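Putative 4-amino-4-deoxychorismate lyase (Thermus thermophilus, PDB 2ZGI) binds pyridoxal-5'-phosphate and is a putative lyase, perhaps acting on 4-amino-4-deoxychorismate, of the class-IV pyridoxal-phosphate-dependent aminotransferase family. Local coordinates at residues Thr163-Leu167 against Arg185-Ala189; His156-Gly160 against Leu176-Leu180. One frame throughout, in Å; residues are numbered along the deposited sequence.

Contact 1. Residues Thr163-Leu167 against Arg185-Ala189; sequences TSPLL and REKVA. With PLP (pyridoxal-5'-phosphate), chain P.
S164 and R185 bring the two backbones together, with strand 164-167 and helix 185-189 inclined by 26° and their axes 10.1 Å apart at closest approach. R185 has the largest share of the contact. Its CG lies anti to the backbone N (chi1 -171°), which sends the chain across to the strand, and a bend at chi3 brings NH1 round to the P165 carbonyl. NH1 then donates to the carbonyl O of P165 at 2.8 Å. The bond is not straight, with 134° at the hydrogen. The oxygen lies close to the guanidinium plane, so it is met at the edge of the group. One face of the guanidinium carries CB of S164, offset toward the rim and 3.7 Å from NE. The aliphatic part of R185 is used as well. L166 runs past it in the opposite direction, with CG 3.8 Å from R185 CD. Beyond it, CD2 of L166 meets CG1 of V188 at 4.0 Å, an apolar touch one helical turn on. With an alanine at R185, the P165 carbonyl would probably lose this donor and S164 and L166 the chain they pack on. A water joins the segments at the cofactor. It accepts from the backbone N of R185, bonds OG of S164 at 2.7 Å, and donates to phosphate O1P of PLP. V188 also packs on L235 and F239 of helix 233-239. The strand is paired with 172-176 and 212-217, so the helix lies on a sheet. I183 N and T184 OG1 also bond PLP. This is consistent with a helix N-terminus set at the phosphate, as in many PLP enzymes.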
# COMPACT_ATOMS: atom_id res chain seq x y z
N THR D 163 19.02 6.70 -12.92
CA THR D 163 19.27 5.84 -14.06
C THR D 163 18.00 5.05 -14.40
O THR D 163 17.10 4.94 -13.57
CB THR D 163 20.45 4.86 -13.82
OG1 THR D 163 20.15 4.04 -12.67
CG2 THR D 163 21.79 5.63 -13.62
N SER D 164 17.96 4.51 -15.61
CA SER D 164 16.80 3.79 -16.12
C SER D 164 17.14 2.30 -16.11
O SER D 164 18.13 1.88 -16.71
CB SER D 164 16.51 4.21 -17.56
OG SER D 164 16.26 5.60 -17.67
N PRO D 165 16.33 1.48 -15.42
CA PRO D 165 16.73 0.08 -15.35
C PRO D 165 16.30 -0.75 -16.58
O PRO D 165 15.22 -0.52 -17.16
CB PRO D 165 16.06 -0.41 -14.06
CG PRO D 165 14.90 0.47 -13.89
CD PRO D 165 15.24 1.81 -14.48
N LEU D 166 17.18 -1.67 -16.98
CA LEU D 166 16.90 -2.60 -18.07
C LEU D 166 17.16 -4.02 -17.58
O LEU D 166 18.01 -4.24 -16.72
CB LEU D 166 17.83 -2.35 -19.26
CG LEU D 166 17.75 -1.05 -20.08
CD1 LEU D 166 18.63 0.04 -19.50
CD2 LEU D 166 18.25 -1.37 -21.47
N LEU D 167 16.45 -4.98 -18.18
CA LEU D 167 16.62 -6.39 -17.85
C LEU D 167 17.01 -7.18 -19.10
O LEU D 167 16.39 -7.03 -20.14
CB LEU D 167 15.32 -6.94 -17.27
CG LEU D 167 15.30 -8.41 -16.82
CD1 LEU D 167 16.19 -8.62 -15.61
CD2 LEU D 167 13.86 -8.81 -16.52
N ARG D 185 18.35 5.04 -22.35
CA ARG D 185 17.70 3.75 -22.52
C ARG D 185 17.24 3.51 -23.97
O ARG D 185 17.53 2.47 -24.58
CB ARG D 185 16.53 3.62 -21.56
CG ARG D 185 15.98 2.21 -21.56
CD ARG D 185 15.31 1.87 -20.25
NE ARG D 185 14.18 2.74 -19.96
CZ ARG D 185 13.39 2.58 -18.91
NH1 ARG D 185 13.62 1.57 -18.06
NH2 ARG D 185 12.38 3.42 -18.71
N GLU D 186 16.53 4.49 -24.51
CA GLU D 186 16.10 4.44 -25.92
C GLU D 186 17.27 4.24 -26.90
O GLU D 186 17.16 3.49 -27.87
CB GLU D 186 15.26 5.67 -26.26
CG GLU D 186 13.92 5.69 -25.49
CD GLU D 186 13.06 4.46 -25.76
OE1 GLU D 186 13.06 3.92 -26.91
OE2 GLU D 186 12.39 4.01 -24.79
N LYS D 187 18.38 4.91 -26.64
CA LYS D 187 19.57 4.74 -27.44
C LYS D 187 20.12 3.33 -27.25
O LYS D 187 20.53 2.70 -28.22
CB LYS D 187 20.64 5.78 -27.09
CG LYS D 187 20.22 7.25 -27.29
CD LYS D 187 19.51 7.50 -28.61
CE LYS D 187 19.53 8.99 -28.94
NZ LYS D 187 19.48 9.26 -30.38
N VAL D 188 20.12 2.83 -26.02
CA VAL D 188 20.61 1.48 -25.76
C VAL D 188 19.74 0.44 -26.51
O VAL D 188 20.28 -0.47 -27.15
CB VAL D 188 20.77 1.15 -24.27
CG1 VAL D 188 21.05 -0.33 -24.07
CG2 VAL D 188 21.92 1.97 -23.66
N ALA D 189 18.43 0.62 -26.44
CA ALA D 189 17.47 -0.21 -27.18
C ALA D 189 17.82 -0.24 -28.67
O ALA D 189 18.01 -1.33 -29.26
CB ALA D 189 16.06 0.32 -26.96
N1 PLP P . 15.59 7.99 -14.04
C2 PLP P . 15.37 9.17 -13.44
C2A PLP P . 14.45 9.24 -12.25
C3 PLP P . 16.00 10.33 -13.92
O3 PLP P . 15.74 11.51 -13.28
C4 PLP P . 16.83 10.24 -15.04
C4A PLP P . 17.52 11.44 -15.66
C5 PLP P . 17.01 9.00 -15.65
C6 PLP P . 16.37 7.89 -15.11
C5A PLP P . 17.92 8.81 -16.85
O4P PLP P . 17.50 9.47 -18.04
P PLP P . 18.50 9.85 -19.24
O1P PLP P . 19.01 8.55 -19.82
O2P PLP P . 19.65 10.67 -18.70
O3P PLP P . 17.54 10.62 -20.09
O HOH W 1 17.89 6.33 -19.75

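Contact 2. Residues His156-Gly160 against Leu176-Leu180; sequences HVVDG and LEGGL. With PLP (pyridoxal-5'-phosphate), chain P.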
# COMPACT_ATOMS: atom_id res chain seq x y z
N HIS D 156 5.14 -2.49 -9.06
CA HIS D 156 6.10 -2.74 -10.13
C HIS D 156 7.37 -1.94 -9.79
O HIS D 156 7.25 -0.87 -9.20
CB HIS D 156 5.62 -2.23 -11.48
CG HIS D 156 4.29 -2.76 -11.90
ND1 HIS D 156 4.07 -4.10 -12.13
CD2 HIS D 156 3.12 -2.13 -12.13
CE1 HIS D 156 2.82 -4.27 -12.52
NE2 HIS D 156 2.22 -3.10 -12.50
N VAL D 157 8.54 -2.46 -10.18
CA VAL D 157 9.82 -1.73 -10.13
C VAL D 157 9.92 -0.90 -11.40
O VAL D 157 10.02 -1.46 -12.52
CB VAL D 157 11.05 -2.65 -10.05
CG1 VAL D 157 12.35 -1.81 -9.98
CG2 VAL D 157 10.94 -3.63 -8.84
N VAL D 158 9.88 0.42 -11.26
CA VAL D 158 9.78 1.28 -12.45
C VAL D 158 10.89 2.32 -12.74
O VAL D 158 10.85 3.00 -13.79
CB VAL D 158 8.41 2.01 -12.49
CG1 VAL D 158 7.25 0.98 -12.46
CG2 VAL D 158 8.29 3.01 -11.35
N ASP D 159 11.84 2.51 -11.83
CA ASP D 159 12.88 3.50 -12.09
C ASP D 159 14.03 3.32 -11.13
O ASP D 159 13.91 2.63 -10.07
CB ASP D 159 12.31 4.94 -12.01
CG ASP D 159 12.76 5.85 -13.18
OD1 ASP D 159 13.87 5.65 -13.72
OD2 ASP D 159 11.99 6.80 -13.54
N GLY D 160 15.17 3.88 -11.53
CA GLY D 160 16.28 4.14 -10.61
C GLY D 160 16.21 5.59 -10.17
O GLY D 160 15.46 6.37 -10.77
N LEU D 176 12.00 -1.41 -18.65
CA LEU D 176 11.02 -1.47 -17.58
C LEU D 176 10.14 -0.23 -17.68
O LEU D 176 10.67 0.89 -17.62
CB LEU D 176 11.70 -1.54 -16.21
CG LEU D 176 12.08 -2.92 -15.64
CD1 LEU D 176 12.92 -3.74 -16.61
CD2 LEU D 176 12.82 -2.76 -14.33
N GLU D 177 8.83 -0.42 -17.83
CA GLU D 177 7.91 0.71 -17.96
C GLU D 177 7.55 1.32 -16.61
O GLU D 177 7.84 0.74 -15.57
CB GLU D 177 6.62 0.31 -18.69
CG GLU D 177 6.85 -0.26 -20.04
CD GLU D 177 5.58 -0.77 -20.69
OE1 GLU D 177 4.57 -1.02 -19.99
OE2 GLU D 177 5.60 -0.93 -21.92
N GLY D 178 6.92 2.49 -16.67
CA GLY D 178 6.34 3.16 -15.51
C GLY D 178 7.14 4.30 -14.89
O GLY D 178 6.69 4.90 -13.93
N GLY D 179 8.32 4.59 -15.44
CA GLY D 179 9.18 5.65 -14.92
C GLY D 179 9.40 6.71 -15.99
O GLY D 179 8.55 6.94 -16.84
N LEU D 180 10.56 7.34 -15.93
CA LEU D 180 10.98 8.29 -16.96
C LEU D 180 11.40 7.54 -18.22
O LEU D 180 12.15 6.57 -18.12
CB LEU D 180 12.15 9.13 -16.42
CG LEU D 180 12.88 10.07 -17.39
CD1 LEU D 180 11.92 11.07 -18.01
CD2 LEU D 180 13.98 10.78 -16.67
N1 PLP P . 15.59 7.99 -14.04
C2 PLP P . 15.37 9.17 -13.44
C2A PLP P . 14.45 9.24 -12.25
C3 PLP P . 16.00 10.33 -13.92
O3 PLP P . 15.74 11.51 -13.28
C4 PLP P . 16.83 10.24 -15.04
C4A PLP P . 17.52 11.44 -15.66
C5 PLP P . 17.01 9.00 -15.65
C6 PLP P . 16.37 7.89 -15.11
C5A PLP P . 17.92 8.81 -16.85
O4P PLP P . 17.50 9.47 -18.04
P PLP P . 18.50 9.85 -19.24
O1P PLP P . 19.01 8.55 -19.82
O2P PLP P . 19.65 10.67 -18.70
O3P PLP P . 17.54 10.62 -20.09
O HOH W 2 8.33 -2.04 -14.83
O HOH W 3 12.60 3.18 -15.98
O HOH W 4 13.83 5.63 -16.31
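V158 and D159 press on the glycine turn G178-G179, and this is the tight part of the contact. CG1 of V158 comes within 3.2 Å of the carbonyl O of E177, while CG2 lies against the G178 carbonyl. A CB on G178 would clash with V158 CG1, and one on G179 would run into V158 O and D159 OD2. The bare CA of G179 instead makes a CA-H...O contact with V158 O. D159 supplies the firm bond: L180 N donates to OD2 at 2.8 Å, nearly straight at 168°, from above the carboxylate plane. The other oxygen, OD1, lies 2.9 Å from N1 of PLP. An acidic side chain at the pyridine nitrogen is common in PLP enzymes, and D159 probably fills that role. CD2 of L180 sits over a face of the ring, 3.3 Å from C4.

Waters fill the gap where strand and loop backbones stand apart. V157 O and E177 O share one. A second is bonded to V158 O and only weakly to L176 O. A third, beside the cofactor, lies between D159 OD1 and L180 O. On the solvent side, the CB of E177 is directed away from the strand, and G178 is exposed.

V158 and D159 form a classic beta bulge opposite L150 of strand 147-151. The glycine turn leads from strand 172-176 toward helix 183-194, and L180 packs on R44 and H48 of helix 38-51.

Contact 1 and contact 2 lie about 11 Å apart, centre to centre, and both touch PLP. Contact 1 meets the ring at C6 and reaches the phosphate through a water; contact 2 meets N1 and one ring face. R185 lies against both: its NH1 comes within 3.1 Å of L176 O and its NH2 within 3.2 Å of L180 O. P165 packs on the other contact too, with CD 3.6 Å from G160 N. Strands 157-160 and 164-169 are successive in the chain. The segments run 156-160, 163-167, 176-180, 185-189, so the two contacts cross along the chain. Together they form part of the pocket wall around the pyridine ring. R44 and S218 also contribute bonds to the cofactor.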